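Long-range contacts in dipicolinate synthase subunit A (Bacillus halodurans, PDB 3D4O), which probably forms one subunit of the NAD(P)-dependent oxidoreductase that makes dipicolinate, the calcium-chelating compound of bacterial spores: residues I11-A15 / V75-F79; I66-A72 / I104-L109. One frame throughout, in Å; residues are numbered along the deposited sequence.

Interaction 1: residues I11-A15 / V75-F79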
loop_
_atom_site.group_PDB
_atom_site.type_symbol
_atom_site.label_atom_id
_atom_site.label_comp_id
_atom_site.label_asym_id
_atom_site.label_seq_id
_atom_site.Cartn_x
_atom_site.Cartn_y
_atom_site.Cartn_z
ATOM N N ILE C 11 -8.135 -21.102 -20.252
ATOM C CA ILE C 11 -8.477 -21.854 -19.047
ATOM C C ILE C 11 -8.005 -21.116 -17.827
ATOM O O ILE C 11 -6.809 -20.952 -17.606
ATOM C CB ILE C 11 -7.822 -23.242 -19.083
ATOM C CG1 ILE C 11 -8.160 -23.940 -20.412
ATOM C CG2 ILE C 11 -8.304 -24.117 -17.913
ATOM C CD1 ILE C 11 -7.551 -25.323 -20.554
ATOM N N GLY C 12 -8.973 -20.664 -17.055
ATOM C CA GLY C 12 -8.724 -19.905 -15.836
ATOM C C GLY C 12 -7.954 -18.610 -15.960
ATOM O O GLY C 12 -7.651 -18.087 -17.043
ATOM N N GLY C 13 -7.643 -18.117 -14.779
ATOM C CA GLY C 13 -6.837 -16.915 -14.601
ATOM C C GLY C 13 -7.435 -15.928 -13.645
ATOM O O GLY C 13 -8.217 -16.259 -12.750
ATOM N N ASP C 14 -7.042 -14.682 -13.859
ATOM C CA ASP C 14 -7.550 -13.593 -13.062
ATOM C C ASP C 14 -8.001 -12.446 -13.934
ATOM O O ASP C 14 -8.374 -12.655 -15.094
ATOM C CB ASP C 14 -6.575 -13.176 -11.957
ATOM C CG ASP C 14 -5.269 -12.607 -12.471
ATOM O OD1 ASP C 14 -5.231 -12.032 -13.565
ATOM O OD2 ASP C 14 -4.281 -12.669 -11.730
ATOM N N ALA C 15 -7.991 -11.252 -13.374
ATOM C CA ALA C 15 -8.538 -10.093 -14.114
ATOM C C ALA C 15 -7.708 -9.764 -15.329
ATOM O O ALA C 15 -8.213 -9.224 -16.307
ATOM C CB ALA C 15 -8.751 -8.854 -13.207
ATOM N N VAL C 75 -5.885 -25.769 -12.301
ATOM C CA VAL C 75 -5.799 -24.396 -12.844
ATOM C C VAL C 75 -6.617 -23.426 -12.017
ATOM O O VAL C 75 -7.808 -23.600 -11.829
ATOM C CB VAL C 75 -6.287 -24.338 -14.330
ATOM C CG1 VAL C 75 -6.039 -22.952 -14.947
ATOM C CG2 VAL C 75 -5.632 -25.449 -15.170
ATOM N N ASP C 76 -5.968 -22.397 -11.516
ATOM C CA ASP C 76 -6.673 -21.382 -10.714
ATOM C C ASP C 76 -7.512 -20.457 -11.560
ATOM O O ASP C 76 -7.183 -20.131 -12.706
ATOM C CB ASP C 76 -5.716 -20.553 -9.841
ATOM C CG ASP C 76 -5.147 -21.361 -8.668
ATOM O OD1 ASP C 76 -5.705 -22.444 -8.334
ATOM O OD2 ASP C 76 -4.138 -20.902 -8.074
ATOM N N THR C 77 -8.611 -20.068 -10.940
ATOM C CA THR C 77 -9.562 -19.103 -11.485
ATOM C C THR C 77 -10.345 -18.406 -10.389
ATOM O O THR C 77 -10.841 -19.048 -9.456
ATOM C CB THR C 77 -10.588 -19.749 -12.429
ATOM O OG1 THR C 77 -11.499 -18.740 -12.859
ATOM C CG2 THR C 77 -11.364 -20.865 -11.727
ATOM N N ILE C 78 -10.453 -17.091 -10.530
ATOM C CA ILE C 78 -11.202 -16.278 -9.583
ATOM C C ILE C 78 -12.636 -16.074 -10.102
ATOM O O ILE C 78 -13.397 -15.344 -9.495
ATOM C CB ILE C 78 -10.564 -14.862 -9.324
ATOM C CG1 ILE C 78 -10.685 -13.945 -10.553
ATOM C CG2 ILE C 78 -9.105 -14.968 -8.810
ATOM C CD1 ILE C 78 -10.162 -12.508 -10.324
ATOM N N PHE C 79 -12.964 -16.683 -11.241
ATOM C CA PHE C 79 -14.297 -16.500 -11.877
ATOM C C PHE C 79 -15.148 -17.759 -11.827
ATOM O O PHE C 79 -16.069 -17.948 -12.611
ATOM C CB PHE C 79 -14.168 -16.062 -13.341
ATOM C CG PHE C 79 -13.452 -14.761 -13.530
ATOM C CD1 PHE C 79 -14.109 -13.572 -13.351
ATOM C CD2 PHE C 79 -12.120 -14.733 -13.890
ATOM C CE1 PHE C 79 -13.450 -12.366 -13.506
ATOM C CE2 PHE C 79 -11.471 -13.535 -14.066
ATOM C CZ PHE C 79 -12.128 -12.356 -13.863
#
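This is a loop-to-loop contact in the N-terminal Rossmann-like domain, made mainly by backbone. Residues 11-15 form the turn between strand 7-11 and helix 15-26. Residues 75-79 belong to the long loop that follows strand 61-63. A single beta bridge pairs G13 with T77. In it G13 N donates to D76 O at 2.9 Å, and I78 N donates to G13 O at 3.3 Å. The T77 CA also lies 3.4 Å from G13 O, a CA-H...O contact.

G12 lets the backbones come this close. A side chain there would clash with D76 O and V75 CG1, and its phi is positive. G13 is a glycine for a different reason: its backbone angles would jam a CB against the preceding carbonyl. At one end V75 points toward the turn, and its CG1 packs 3.9 Å from I11 CG2. At the other end the edge of the F79 ring meets D14 O, with CE2 3.4 Å away. The I78 CD1 atom rests 4.0 Å from D14 CB. T77 OG1 accepts from F79 N at 3.0 Å, an ST turn.

D14 is the N-cap of helix 15-26 and forms a salt bridge with R16. Coming straight after strand 7-11, the turn sits at the C-terminal edge of the parallel sheet. I11 makes a backbone hydrogen bond with L63 at the end of strand 61-63, and G12 bonds to V34 of strand 30-34. T77 and F79 reach G35 and Q38, in the loop after that strand.

Interaction 2: residues I66-A72 / I104-L109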
loop_
_atom_site.group_PDB
_atom_site.type_symbol
_atom_site.label_atom_id
_atom_site.label_comp_id
_atom_site.label_asym_id
_atom_site.label_seq_id
_atom_site.Cartn_x
_atom_site.Cartn_y
_atom_site.Cartn_z
ATOM N N ILE C 66 -0.917 -17.057 -15.651
ATOM C CA ILE C 66 0.512 -16.810 -15.465
ATOM C C ILE C 66 1.097 -17.880 -14.559
ATOM O O ILE C 66 2.214 -18.339 -14.755
ATOM C CB ILE C 66 0.781 -15.389 -14.920
ATOM C CG1 ILE C 66 0.626 -14.368 -16.053
ATOM C CG2 ILE C 66 2.143 -15.280 -14.316
ATOM C CD1 ILE C 66 1.549 -14.581 -17.236
ATOM N N SER C 67 0.300 -18.311 -13.592
ATOM C CA SER C 67 0.740 -19.328 -12.600
ATOM C C SER C 67 0.799 -20.741 -13.168
ATOM O O SER C 67 1.327 -21.642 -12.538
ATOM C CB SER C 67 -0.208 -19.330 -11.400
ATOM O OG SER C 67 -1.567 -19.509 -11.813
ATOM N N GLY C 68 0.280 -20.928 -14.371
ATOM C CA GLY C 68 0.227 -22.260 -14.987
ATOM C C GLY C 68 -0.806 -23.138 -14.295
ATOM O O GLY C 68 -1.986 -22.785 -14.205
ATOM N N THR C 69 -0.353 -24.319 -13.865
ATOM C CA THR C 69 -1.175 -25.259 -13.070
ATOM C C THR C 69 -0.415 -25.543 -11.791
ATOM O O THR C 69 0.709 -25.086 -11.622
ATOM C CB THR C 69 -1.409 -26.644 -13.746
ATOM O OG1 THR C 69 -0.174 -27.355 -13.822
ATOM C CG2 THR C 69 -1.990 -26.521 -15.129
ATOM N N ASN C 70 -1.016 -26.272 -10.869
ATOM C CA ASN C 70 -0.249 -26.694 -9.684
ATOM C C ASN C 70 0.294 -28.061 -10.007
ATOM O O ASN C 70 0.109 -28.563 -11.120
ATOM C CB ASN C 70 -1.033 -26.673 -8.370
ATOM C CG ASN C 70 -2.103 -27.744 -8.263
ATOM O OD1 ASN C 70 -2.326 -28.561 -9.157
ATOM N ND2 ASN C 70 -2.784 -27.732 -7.139
ATOM N N GLU C 71 0.909 -28.698 -9.025
ATOM C CA GLU C 71 1.567 -30.000 -9.268
ATOM C C GLU C 71 0.594 -31.107 -9.575
ATOM O O GLU C 71 0.998 -32.196 -9.977
ATOM C CB GLU C 71 2.471 -30.394 -8.106
ATOM C CG GLU C 71 3.667 -29.448 -7.926
ATOM C CD GLU C 71 4.602 -29.428 -9.143
ATOM O OE1 GLU C 71 4.436 -30.286 -10.043
ATOM O OE2 GLU C 71 5.507 -28.560 -9.203
ATOM N N ALA C 72 -0.690 -30.818 -9.409
ATOM C CA ALA C 72 -1.748 -31.814 -9.653
ATOM C C ALA C 72 -2.498 -31.497 -10.935
ATOM O O ALA C 72 -3.443 -32.167 -11.306
ATOM C CB ALA C 72 -2.700 -31.866 -8.475
ATOM N N ILE C 104 4.631 -19.078 -16.046
ATOM C CA ILE C 104 5.645 -20.002 -15.537
ATOM C C ILE C 104 5.158 -21.414 -15.682
ATOM O O ILE C 104 4.036 -21.676 -16.101
ATOM C CB ILE C 104 5.996 -19.768 -14.030
ATOM C CG1 ILE C 104 4.827 -20.098 -13.103
ATOM C CG2 ILE C 104 6.447 -18.326 -13.762
ATOM C CD1 ILE C 104 5.000 -19.508 -11.679
ATOM N N SER C 105 6.027 -22.333 -15.321
ATOM C CA SER C 105 5.668 -23.752 -15.329
ATOM C C SER C 105 6.104 -24.401 -14.030
ATOM O O SER C 105 6.439 -23.737 -13.048
ATOM C CB SER C 105 6.309 -24.497 -16.501
ATOM O OG SER C 105 5.784 -25.824 -16.641
ATOM N N ASN C 106 6.039 -25.717 -14.051
ATOM C CA ASN C 106 6.497 -26.541 -12.943
ATOM C C ASN C 106 6.772 -27.942 -13.435
ATOM O O ASN C 106 6.643 -28.233 -14.620
ATOM C CB ASN C 106 5.527 -26.563 -11.769
ATOM C CG ASN C 106 4.192 -27.135 -12.122
ATOM O OD1 ASN C 106 4.004 -27.719 -13.186
ATOM N ND2 ASN C 106 3.243 -26.976 -11.222
ATOM N N THR C 107 7.099 -28.817 -12.506
ATOM C CA THR C 107 7.497 -30.168 -12.868
ATOM C C THR C 107 6.341 -30.911 -13.520
ATOM O O THR C 107 6.503 -31.557 -14.558
ATOM C CB THR C 107 8.064 -30.932 -11.650
ATOM O OG1 THR C 107 7.096 -30.929 -10.600
ATOM C CG2 THR C 107 9.333 -30.252 -11.130
ATOM N N TYR C 108 5.161 -30.772 -12.929
ATOM C CA TYR C 108 3.961 -31.457 -13.446
ATOM C C TYR C 108 3.657 -31.032 -14.851
ATOM O O TYR C 108 3.436 -31.846 -15.739
ATOM C CB TYR C 108 2.710 -31.129 -12.633
ATOM C CG TYR C 108 1.422 -31.667 -13.256
ATOM C CD1 TYR C 108 0.686 -30.916 -14.168
ATOM C CD2 TYR C 108 0.931 -32.919 -12.912
ATOM C CE1 TYR C 108 -0.495 -31.421 -14.728
ATOM C CE2 TYR C 108 -0.231 -33.415 -13.465
ATOM C CZ TYR C 108 -0.943 -32.666 -14.362
ATOM O OH TYR C 108 -2.100 -33.191 -14.899
ATOM N N LEU C 109 3.615 -29.722 -15.020
ATOM C CA LEU C 109 3.263 -29.150 -16.317
ATOM C C LEU C 109 4.333 -29.500 -17.334
ATOM O O LEU C 109 4.023 -29.899 -18.465
ATOM C CB LEU C 109 3.035 -27.626 -16.222
ATOM C CG LEU C 109 2.462 -26.989 -17.491
ATOM C CD1 LEU C 109 1.176 -27.750 -17.880
ATOM C CD2 LEU C 109 2.219 -25.496 -17.316
#
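This contact joins a loop to the N-terminal end of helix 107-116 and the turn before it, at the C-terminal edge of a Rossmann-like parallel sheet. Residues 66-72 follow strand 61-63. Residues 104-109 lead from the neighbouring strand 99-102 into helix 107-116. One backbone bond links the segments where they leave the sheet, I104 N to I66 O at 2.8 Å. Next to it, G68 has positive phi, and a CB there would clash with I104 O.

Side chains do the rest. N106 is the N-cap of the helix. Its p rotamer brings OD1 to 2.7 Å from L109 N, a capping bond. E71 starts out pointing away from the helix, but its m, m conformation folds the carboxylate back over the first turn. T69 points toward the helix in the p rotamer, and its OG1 donates to N70 O at 3.0 Å. That hydroxyl also packs 4.0 Å from L109 CB. N70 points away, and its p rotamer lets OD1 accept from A72 N at 2.8 Å, an Asx turn. Y108 is t, which lays its ring along the loop, with A72 C over one face. Its hydroxyl bonds to L86 O. E71 OE1 accepts two hydrogen bonds, from T107 OG1 at 2.8 Å and from Y108 N at 3.0 Å.

In the fold
Both interactions lie in the N-terminal domain and share the long loop after strand 61-63. Interaction 1 ties its later part to the turn after strand 7-11. Interaction 2 ties its earlier part to the start of helix 107-116. The loop is thus held from strands on either side of 61-63 in the sheet. Each contact is partly buried, with more exposed residues in interaction 2. Interaction 1 relies on backbone bonds and glycines. Interaction 2 adds a charged side chain at a helix N-terminus and buries more surface, 510 against 337 Å². They meet where V75 CG2 packs 3.8 Å from T69 CG2.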